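Local coordinates for protein arginase 1, mitochondrial (Arabidopsis thaliana, PDB 6VSU) that hydrolyses L-arginine to urea and L-ornithine, and agmatine to urea and putrescine, using two manganese ions per subunit, at residues E[244-249]-E[279-284]; E[161-166]-E[272-277]. One frame throughout, in Å; residues are numbered along the deposited sequence.

Contacts 1 and 2 lie on one face of the central parallel sheet of the arginase fold, their centres about 9 Å apart; contact 2 packs on helix 271-280 and contact 1 on the loop leaving it. Contact 1 joins that loop (L281, A283, D284) to the start of strand 244-249; contact 2 packs the helix body on the neighbouring strand 158-163. The two strands are bonded by S247, whose N lies 2.8 Å from L161 O and whose O lies 2.8 Å from L163 N. Both lead toward the active site: D249 ends the first strand, D164 and H166 follow the second, and all three bind the same manganese. D164 and H166 also place contact 2 beside the bound ornithine.

Contact 1: residues E[244-249]-E[279-284]; sequences VYISID and HNLQAD. With MN (manganese (II) ion), chain B.
The planar carbonyl of D284 receives the backbone N-H of V244, D284 O lying 2.9 Å from V244 N. The donor arrives tilted 29° from the carbonyl plane. This bond is part of the parallel pairing of strands 244-249 and 285-291, which V244 continues with V286. The D284 side chain leaves the backbone away from V244, and its OD1 is in salt bridges to R132 and K321. Beside the backbone bond, V244 CG2 presses on the A283 methyl, CG2 to CB 3.5 Å; with CG1 anti to the backbone N (chi1 180°), CG2 is the branch left facing that methyl. Two residues on, I246 and L281 meet tip to tip, I246 CD1 lying 3.7 Å from L281 CD2, while L315 of helix 303-319 also packs on I246. L281 is the first residue to leave helical geometry, in the connection from helix 271-280 to strand 285-291 of the beta-alpha-beta unit. At the far end of strand 244-249 the D249 carboxylate gives OD2 to a manganese ion at 2.3 Å, alongside D164, H166 and D251. Chemically, the contact is one backbone bond flanked by methyl packing; it holds V244 and I246, toward the opposite end of the strand from metal-binding D249, against the crossover connection.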
ATOM      1  N   VAL E 244     -18.259 -36.101   6.809  1.00 21.37           N
ATOM      2  CA  VAL E 244     -16.969 -35.504   6.413  1.00 20.69           C
ATOM      3  C   VAL E 244     -16.834 -34.110   7.011  1.00 20.04           C
ATOM      4  O   VAL E 244     -17.811 -33.316   6.961  1.00 19.01           O
ATOM      5  CB  VAL E 244     -16.856 -35.475   4.902  1.00 20.91           C
ATOM      6  CG1 VAL E 244     -15.529 -34.852   4.532  1.00 20.67           C
ATOM      7  CG2 VAL E 244     -17.078 -36.842   4.260  1.00 22.69           C
ATOM      8  N   TYR E 245     -15.636 -33.821   7.506  1.00 19.79           N
ATOM      9  CA  TYR E 245     -15.286 -32.482   8.026  1.00 19.51           C
ATOM     10  C   TYR E 245     -14.260 -31.881   7.063  1.00 18.79           C
ATOM     11  O   TYR E 245     -13.273 -32.566   6.780  1.00 18.35           O
ATOM     12  CB  TYR E 245     -14.800 -32.557   9.478  1.00 20.33           C
ATOM     13  CG  TYR E 245     -14.579 -31.200  10.088  1.00 20.71           C
ATOM     14  CD1 TYR E 245     -13.373 -30.522   9.913  1.00 21.08           C
ATOM     15  CD2 TYR E 245     -15.585 -30.554  10.804  1.00 22.37           C
ATOM     16  CE1 TYR E 245     -13.182 -29.237  10.400  1.00 21.38           C
ATOM     17  CE2 TYR E 245     -15.390 -29.288  11.344  1.00 21.92           C
ATOM     18  CZ  TYR E 245     -14.188 -28.621  11.128  1.00 21.86           C
ATOM     19  OH  TYR E 245     -13.932 -27.388  11.672  1.00 22.19           O
ATOM     20  N   ILE E 246     -14.451 -30.633   6.636  1.00 18.14           N
ATOM     21  CA  ILE E 246     -13.471 -29.977   5.741  1.00 18.13           C
ATOM     22  C   ILE E 246     -12.816 -28.815   6.491  1.00 17.44           C
ATOM     23  O   ILE E 246     -13.532 -27.867   6.869  1.00 17.70           O
ATOM     24  CB  ILE E 246     -14.158 -29.528   4.451  1.00 18.35           C
ATOM     25  CG1 ILE E 246     -14.874 -30.688   3.771  1.00 19.03           C
ATOM     26  CG2 ILE E 246     -13.136 -28.860   3.538  1.00 18.40           C
ATOM     27  CD1 ILE E 246     -15.672 -30.302   2.513  1.00 19.20           C
ATOM     28  N   SER E 247     -11.501 -28.827   6.619  1.00 17.02           N
ATOM     29  CA  SER E 247     -10.748 -27.706   7.228  1.00 17.03           C
ATOM     30  C   SER E 247      -9.919 -27.046   6.135  1.00 17.10           C
ATOM     31  O   SER E 247      -9.031 -27.707   5.539  1.00 16.37           O
ATOM     32  CB  SER E 247      -9.884 -28.167   8.386  1.00 18.01           C
ATOM     33  OG  SER E 247      -9.102 -27.096   8.893  1.00 19.13           O
ATOM     34  N   ILE E 248     -10.168 -25.756   5.893  1.00 17.66           N
ATOM     35  CA  ILE E 248      -9.407 -25.005   4.866  1.00 16.77           C
ATOM     36  C   ILE E 248      -8.579 -23.984   5.588  1.00 16.42           C
ATOM     37  O   ILE E 248      -9.144 -23.004   6.097  1.00 17.42           O
ATOM     38  CB  ILE E 248     -10.330 -24.379   3.822  1.00 16.60           C
ATOM     39  CG1 ILE E 248     -11.330 -25.423   3.309  1.00 17.24           C
ATOM     40  CG2 ILE E 248      -9.469 -23.796   2.724  1.00 16.39           C
ATOM     41  CD1 ILE E 248     -12.058 -25.025   2.032  1.00 17.04           C
ATOM     42  N   ASP E 249      -7.282 -24.138   5.520  1.00 16.61           N
ATOM     43  CA  ASP E 249      -6.361 -23.012   5.830  1.00 16.81           C
ATOM     44  C   ASP E 249      -6.218 -22.259   4.522  1.00 17.50           C
ATOM     45  O   ASP E 249      -5.947 -22.862   3.507  1.00 17.65           O
ATOM     46  CB  ASP E 249      -5.048 -23.538   6.355  1.00 16.99           C
ATOM     47  CG  ASP E 249      -3.971 -22.532   6.704  1.00 17.36           C
ATOM     48  OD1 ASP E 249      -3.952 -21.404   6.152  1.00 17.08           O
ATOM     49  OD2 ASP E 249      -3.128 -22.910   7.526  1.00 17.95           O
ATOM     50  N   HIS E 279     -16.145 -28.823  -5.210  1.00 19.66           N
ATOM     51  CA  HIS E 279     -17.350 -29.051  -6.035  1.00 20.75           C
ATOM     52  C   HIS E 279     -17.458 -30.543  -6.339  1.00 22.52           C
ATOM     53  O   HIS E 279     -18.570 -31.037  -6.439  1.00 23.06           O
ATOM     54  CB  HIS E 279     -17.330 -28.223  -7.335  1.00 21.40           C
ATOM     55  CG  HIS E 279     -17.620 -26.762  -7.129  1.00 21.15           C
ATOM     56  ND1 HIS E 279     -17.390 -25.805  -8.089  1.00 21.89           N
ATOM     57  CD2 HIS E 279     -18.095 -26.102  -6.062  1.00 20.79           C
ATOM     58  CE1 HIS E 279     -17.753 -24.637  -7.633  1.00 21.39           C
ATOM     59  NE2 HIS E 279     -18.175 -24.796  -6.388  1.00 21.40           N
ATOM     60  N   ASN E 280     -16.339 -31.247  -6.573  1.00 24.11           N
ATOM     61  CA  ASN E 280     -16.416 -32.641  -7.101  1.00 25.49           C
ATOM     62  C   ASN E 280     -16.372 -33.638  -5.957  1.00 24.16           C
ATOM     63  O   ASN E 280     -16.606 -34.794  -6.226  1.00 24.88           O
ATOM     64  CB  ASN E 280     -15.315 -32.854  -8.138  1.00 27.93           C
ATOM     65  CG  ASN E 280     -15.648 -32.074  -9.388  1.00 30.04           C
ATOM     66  OD1 ASN E 280     -16.686 -32.310  -9.972  1.00 34.54           O
ATOM     67  ND2 ASN E 280     -14.835 -31.112  -9.768  1.00 31.16           N
ATOM     68  N   LEU E 281     -16.055 -33.193  -4.741  1.00 22.35           N
ATOM     69  CA  LEU E 281     -16.018 -34.078  -3.569  1.00 22.61           C
ATOM     70  C   LEU E 281     -17.398 -34.688  -3.346  1.00 23.53           C
ATOM     71  O   LEU E 281     -18.363 -33.958  -3.282  1.00 24.24           O
ATOM     72  CB  LEU E 281     -15.535 -33.313  -2.348  1.00 21.38           C
ATOM     73  CG  LEU E 281     -15.693 -33.994  -0.991  1.00 21.03           C
ATOM     74  CD1 LEU E 281     -14.830 -35.231  -0.954  1.00 22.07           C
ATOM     75  CD2 LEU E 281     -15.283 -33.068   0.140  1.00 20.26           C
ATOM     76  N   GLN E 282     -17.486 -36.003  -3.272  1.00 24.50           N
ATOM     77  CA  GLN E 282     -18.735 -36.647  -2.829  1.00 26.78           C
ATOM     78  C   GLN E 282     -18.576 -36.836  -1.333  1.00 24.81           C
ATOM     79  O   GLN E 282     -17.643 -37.537  -0.903  1.00 24.50           O
ATOM     80  CB  GLN E 282     -19.041 -37.970  -3.524  1.00 30.31           C
ATOM     81  CG  GLN E 282     -19.179 -37.881  -5.032  1.00 34.24           C
ATOM     82  CD  GLN E 282     -19.244 -39.263  -5.686  1.00 40.22           C
ATOM     83  OE1 GLN E 282     -19.882 -40.237  -5.178  1.00 40.19           O
ATOM     84  NE2 GLN E 282     -18.516 -39.366  -6.800  1.00 41.76           N
ATOM     85  N   ALA E 283     -19.462 -36.233  -0.575  1.00 23.84           N
ATOM     86  CA  ALA E 283     -19.370 -36.195   0.893  1.00 22.96           C
ATOM     87  C   ALA E 283     -20.681 -35.751   1.515  1.00 22.30           C
ATOM     88  O   ALA E 283     -21.289 -34.885   0.993  1.00 22.31           O
ATOM     89  CB  ALA E 283     -18.265 -35.281   1.321  1.00 21.64           C
ATOM     90  N   ASP E 284     -21.029 -36.330   2.651  1.00 21.92           N
ATOM     91  CA  ASP E 284     -22.050 -35.768   3.546  1.00 21.94           C
ATOM     92  C   ASP E 284     -21.287 -34.898   4.528  1.00 20.73           C
ATOM     93  O   ASP E 284     -20.713 -35.436   5.487  1.00 20.93           O
ATOM     94  CB  ASP E 284     -22.862 -36.901   4.157  1.00 23.00           C
ATOM     95  CG  ASP E 284     -23.817 -36.422   5.205  1.00 23.37           C
ATOM     96  OD1 ASP E 284     -24.028 -35.163   5.304  1.00 22.61           O
ATOM     97  OD2 ASP E 284     -24.352 -37.319   5.906  1.00 25.64           O
TER
HETATM   98 MN    MN B 401      -1.017 -23.436   6.898  1.00 21.88          MN
HETATM   99  O   HOH W   1      -0.709 -24.365   8.822  1.00 22.74           O

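Contact 2: residues E[161-166]-E[272-277]; sequences LHLDAH and RDVLNI. With MN (manganese (II) ion), chain B; MN (manganese (II) ion), chain C; ORN (L-ornithine), chain D.
Methyl groups of L161 and L163 meet those of V274 and I277 where the helical segment 272-277 runs antiparallel to strand segment 161-163, their axes 11.7 Å apart and 178° between directions. L161 and I277 cross obliquely, L161 CD2 lying 4.1 Å from I277 CG2. L163 straddles one turn of the helix: its CD1 is 4.3 Å from V274 CG1, and its CD2 reaches I277 CD1. V199 of the next strand backs both leucines, and L311 of helix 303-319 lies against V274. Past the strand end, the D164 carboxylate bridges the manganese pair, OD1 on one ion at 2.2 Å and OD2 on the other; a water also joins the two metals. D164 OD1 additionally accepts H166 N at 2.7 Å from above the carboxylate plane, closing an Asx turn, while H162 NE2 bonds D164 OD2 on its anti side at 3.0 Å, tilted out of the carboxylate plane, and Q198 meets H162 ND1. H166 binds the first ion through ND1. Ornithine CD sits 3.7 Å above the centre of the H166 ring, whose opposite face carries A165 CB toward the rim. The chemistry thus divides: the leucines meet the helix through methyl contacts alone, whereas metal bonds and the turn fix D164 and H166 beside the product.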
ATOM      1  N   LEU E 161     -11.029 -33.781   5.303  1.00 18.58           N
ATOM      2  CA  LEU E 161     -10.245 -33.120   4.232  1.00 18.73           C
ATOM      3  C   LEU E 161      -9.647 -31.808   4.797  1.00 18.06           C
ATOM      4  O   LEU E 161     -10.388 -30.961   5.284  1.00 17.59           O
ATOM      5  CB  LEU E 161     -11.084 -32.910   2.974  1.00 18.56           C
ATOM      6  CG  LEU E 161     -10.387 -32.094   1.883  1.00 18.11           C
ATOM      7  CD1 LEU E 161      -9.211 -32.853   1.357  1.00 19.43           C
ATOM      8  CD2 LEU E 161     -11.326 -31.752   0.748  1.00 17.93           C
ATOM      9  N   HIS E 162      -8.328 -31.795   4.852  1.00 17.79           N
ATOM     10  CA  HIS E 162      -7.461 -30.766   5.437  1.00 18.00           C
ATOM     11  C   HIS E 162      -6.690 -30.114   4.287  1.00 18.17           C
ATOM     12  O   HIS E 162      -5.833 -30.740   3.726  1.00 18.39           O
ATOM     13  CB  HIS E 162      -6.593 -31.377   6.541  1.00 18.59           C
ATOM     14  CG  HIS E 162      -5.674 -30.405   7.177  1.00 19.35           C
ATOM     15  ND1 HIS E 162      -4.476 -30.788   7.688  1.00 20.35           N
ATOM     16  CD2 HIS E 162      -5.743 -29.056   7.291  1.00 19.14           C
ATOM     17  CE1 HIS E 162      -3.833 -29.718   8.111  1.00 20.74           C
ATOM     18  NE2 HIS E 162      -4.597 -28.630   7.892  1.00 19.40           N
ATOM     19  N   LEU E 163      -7.086 -28.919   3.887  1.00 18.67           N
ATOM     20  CA  LEU E 163      -6.410 -28.161   2.805  1.00 20.20           C
ATOM     21  C   LEU E 163      -5.468 -27.145   3.468  1.00 19.34           C
ATOM     22  O   LEU E 163      -5.953 -26.270   4.226  1.00 18.92           O
ATOM     23  CB  LEU E 163      -7.477 -27.467   1.938  1.00 21.68           C
ATOM     24  CG  LEU E 163      -8.208 -28.400   0.978  1.00 22.07           C
ATOM     25  CD1 LEU E 163      -9.513 -27.775   0.521  1.00 22.31           C
ATOM     26  CD2 LEU E 163      -7.315 -28.624  -0.190  1.00 24.80           C
ATOM     27  N   ASP E 164      -4.170 -27.280   3.231  1.00 18.58           N
ATOM     28  CA  ASP E 164      -3.195 -26.463   3.963  1.00 17.74           C
ATOM     29  C   ASP E 164      -1.821 -26.599   3.332  1.00 18.29           C
ATOM     30  O   ASP E 164      -1.498 -27.708   2.826  1.00 18.98           O
ATOM     31  CB  ASP E 164      -3.223 -26.967   5.383  1.00 16.84           C
ATOM     32  CG  ASP E 164      -2.622 -26.034   6.410  1.00 16.49           C
ATOM     33  OD1 ASP E 164      -1.608 -25.369   6.075  1.00 16.87           O
ATOM     34  OD2 ASP E 164      -3.172 -26.013   7.530  1.00 15.39           O
ATOM     35  N   ALA E 165      -1.009 -25.539   3.388  1.00 17.99           N
ATOM     36  CA  ALA E 165       0.429 -25.614   3.041  1.00 18.89           C
ATOM     37  C   ALA E 165       1.204 -26.511   4.062  1.00 19.14           C
ATOM     38  O   ALA E 165       2.281 -27.003   3.721  1.00 19.63           O
ATOM     39  CB  ALA E 165       1.019 -24.209   2.937  1.00 19.05           C
ATOM     40  N   HIS E 166       0.682 -26.668   5.283  1.00 19.01           N
ATOM     41  CA  HIS E 166       1.348 -27.195   6.498  1.00 20.13           C
ATOM     42  C   HIS E 166       0.542 -28.360   7.033  1.00 20.28           C
ATOM     43  O   HIS E 166      -0.669 -28.258   7.078  1.00 20.72           O
ATOM     44  CB  HIS E 166       1.410 -26.098   7.592  1.00 20.06           C
ATOM     45  CG  HIS E 166       2.003 -24.812   7.098  1.00 20.72           C
ATOM     46  ND1 HIS E 166       1.199 -23.738   6.652  1.00 19.37           N
ATOM     47  CD2 HIS E 166       3.303 -24.468   6.904  1.00 21.45           C
ATOM     48  CE1 HIS E 166       1.997 -22.814   6.214  1.00 20.44           C
ATOM     49  NE2 HIS E 166       3.293 -23.225   6.361  1.00 21.42           N
ATOM     50  N   ARG E 272      -9.382 -21.617  -8.228  1.00 16.06           N
ATOM     51  CA  ARG E 272     -10.129 -22.557  -9.096  1.00 17.04           C
ATOM     52  C   ARG E 272      -9.737 -24.011  -8.759  1.00 18.08           C
ATOM     53  O   ARG E 272     -10.648 -24.857  -8.800  1.00 18.90           O
ATOM     54  CB  ARG E 272      -9.963 -22.225 -10.559  1.00 17.35           C
ATOM     55  CG  ARG E 272     -10.854 -23.051 -11.479  1.00 19.01           C
ATOM     56  CD  ARG E 272     -12.342 -23.182 -11.103  1.00 19.24           C
ATOM     57  NE  ARG E 272     -12.887 -21.865 -10.815  1.00 19.30           N
ATOM     58  CZ  ARG E 272     -14.087 -21.556 -10.377  1.00 19.94           C
ATOM     59  NH1 ARG E 272     -14.960 -22.499 -10.057  1.00 20.56           N
ATOM     60  NH2 ARG E 272     -14.407 -20.274 -10.215  1.00 19.99           N
ATOM     61  N   ASP E 273      -8.467 -24.311  -8.472  1.00 18.07           N
ATOM     62  CA  ASP E 273      -8.034 -25.663  -8.040  1.00 19.24           C
ATOM     63  C   ASP E 273      -8.822 -26.086  -6.788  1.00 18.96           C
ATOM     64  O   ASP E 273      -9.403 -27.207  -6.763  1.00 20.15           O
ATOM     65  CB  ASP E 273      -6.544 -25.719  -7.708  1.00 19.80           C
ATOM     66  CG  ASP E 273      -5.584 -25.563  -8.879  1.00 20.93           C
ATOM     67  OD1 ASP E 273      -5.974 -25.892 -10.017  1.00 21.82           O
ATOM     68  OD2 ASP E 273      -4.399 -25.170  -8.632  1.00 22.42           O
ATOM     69  N   VAL E 274      -8.944 -25.223  -5.796  1.00 18.15           N
ATOM     70  CA  VAL E 274      -9.683 -25.563  -4.544  1.00 17.44           C
ATOM     71  C   VAL E 274     -11.172 -25.833  -4.849  1.00 17.68           C
ATOM     72  O   VAL E 274     -11.755 -26.799  -4.303  1.00 16.40           O
ATOM     73  CB  VAL E 274      -9.485 -24.471  -3.486  1.00 16.93           C
ATOM     74  CG1 VAL E 274     -10.399 -24.640  -2.281  1.00 16.40           C
ATOM     75  CG2 VAL E 274      -8.034 -24.442  -3.050  1.00 17.24           C
ATOM     76  N   LEU E 275     -11.801 -25.020  -5.695  1.00 17.87           N
ATOM     77  CA  LEU E 275     -13.240 -25.222  -6.015  1.00 17.76           C
ATOM     78  C   LEU E 275     -13.374 -26.466  -6.877  1.00 18.02           C
ATOM     79  O   LEU E 275     -14.386 -27.130  -6.708  1.00 17.66           O
ATOM     80  CB  LEU E 275     -13.850 -23.993  -6.696  1.00 17.82           C
ATOM     81  CG  LEU E 275     -13.951 -22.740  -5.821  1.00 17.86           C
ATOM     82  CD1 LEU E 275     -14.843 -21.738  -6.535  1.00 19.57           C
ATOM     83  CD2 LEU E 275     -14.487 -22.969  -4.419  1.00 17.32           C
ATOM     84  N   ASN E 276     -12.367 -26.823  -7.679  1.00 17.70           N
ATOM     85  CA  ASN E 276     -12.464 -28.095  -8.419  1.00 18.69           C
ATOM     86  C   ASN E 276     -12.546 -29.252  -7.417  1.00 19.08           C
ATOM     87  O   ASN E 276     -13.366 -30.163  -7.635  1.00 19.89           O
ATOM     88  CB  ASN E 276     -11.377 -28.299  -9.454  1.00 19.07           C
ATOM     89  CG  ASN E 276     -11.507 -27.405 -10.678  1.00 19.74           C
ATOM     90  OD1 ASN E 276     -12.509 -26.707 -10.878  1.00 19.33           O
ATOM     91  ND2 ASN E 276     -10.455 -27.403 -11.490  1.00 19.65           N
ATOM     92  N   ILE E 277     -11.752 -29.221  -6.356  1.00 18.22           N
ATOM     93  CA  ILE E 277     -11.765 -30.274  -5.304  1.00 18.38           C
ATOM     94  C   ILE E 277     -13.099 -30.258  -4.525  1.00 19.04           C
ATOM     95  O   ILE E 277     -13.775 -31.336  -4.418  1.00 19.11           O
ATOM     96  CB  ILE E 277     -10.551 -30.072  -4.399  1.00 17.74           C
ATOM     97  CG1 ILE E 277      -9.246 -30.213  -5.195  1.00 17.72           C
ATOM     98  CG2 ILE E 277     -10.613 -31.014  -3.218  1.00 18.10           C
ATOM     99  CD1 ILE E 277      -8.042 -29.847  -4.417  1.00 17.09           C
TER
HETATM  100 MN    MN B 401      -1.017 -23.436   6.898  1.00 21.88          MN
HETATM  101 MN    MN C 402      -2.742 -24.806   9.288  1.00 25.10          MN
HETATM  102  N   ORN D 404       6.972 -22.586  10.993  1.00 57.38           N
HETATM  103  CA  ORN D 404       5.755 -23.414  11.184  1.00 58.61           C
HETATM  104  CB  ORN D 404       4.575 -22.782  10.449  1.00 56.00           C
HETATM  105  CG  ORN D 404       3.211 -23.251  10.921  1.00 52.19           C
HETATM  106  CD  ORN D 404       2.076 -22.579  10.172  1.00 55.29           C
HETATM  107  NE  ORN D 404       0.785 -23.258  10.251  1.00 51.28           N
HETATM  108  C   ORN D 404       6.002 -24.834  10.660  1.00 61.89           C
HETATM  109  O   ORN D 404       7.169 -25.206  10.529  1.00 50.57           O
HETATM  110  OXT ORN D 404       5.009 -25.514  10.413  1.00 55.04           O
HETATM  111  O   HOH W   1      -0.709 -24.365   8.822  1.00 22.74           O
HETATM  112  O   HOH W   2      -1.558 -23.659  11.071  1.00 43.24           O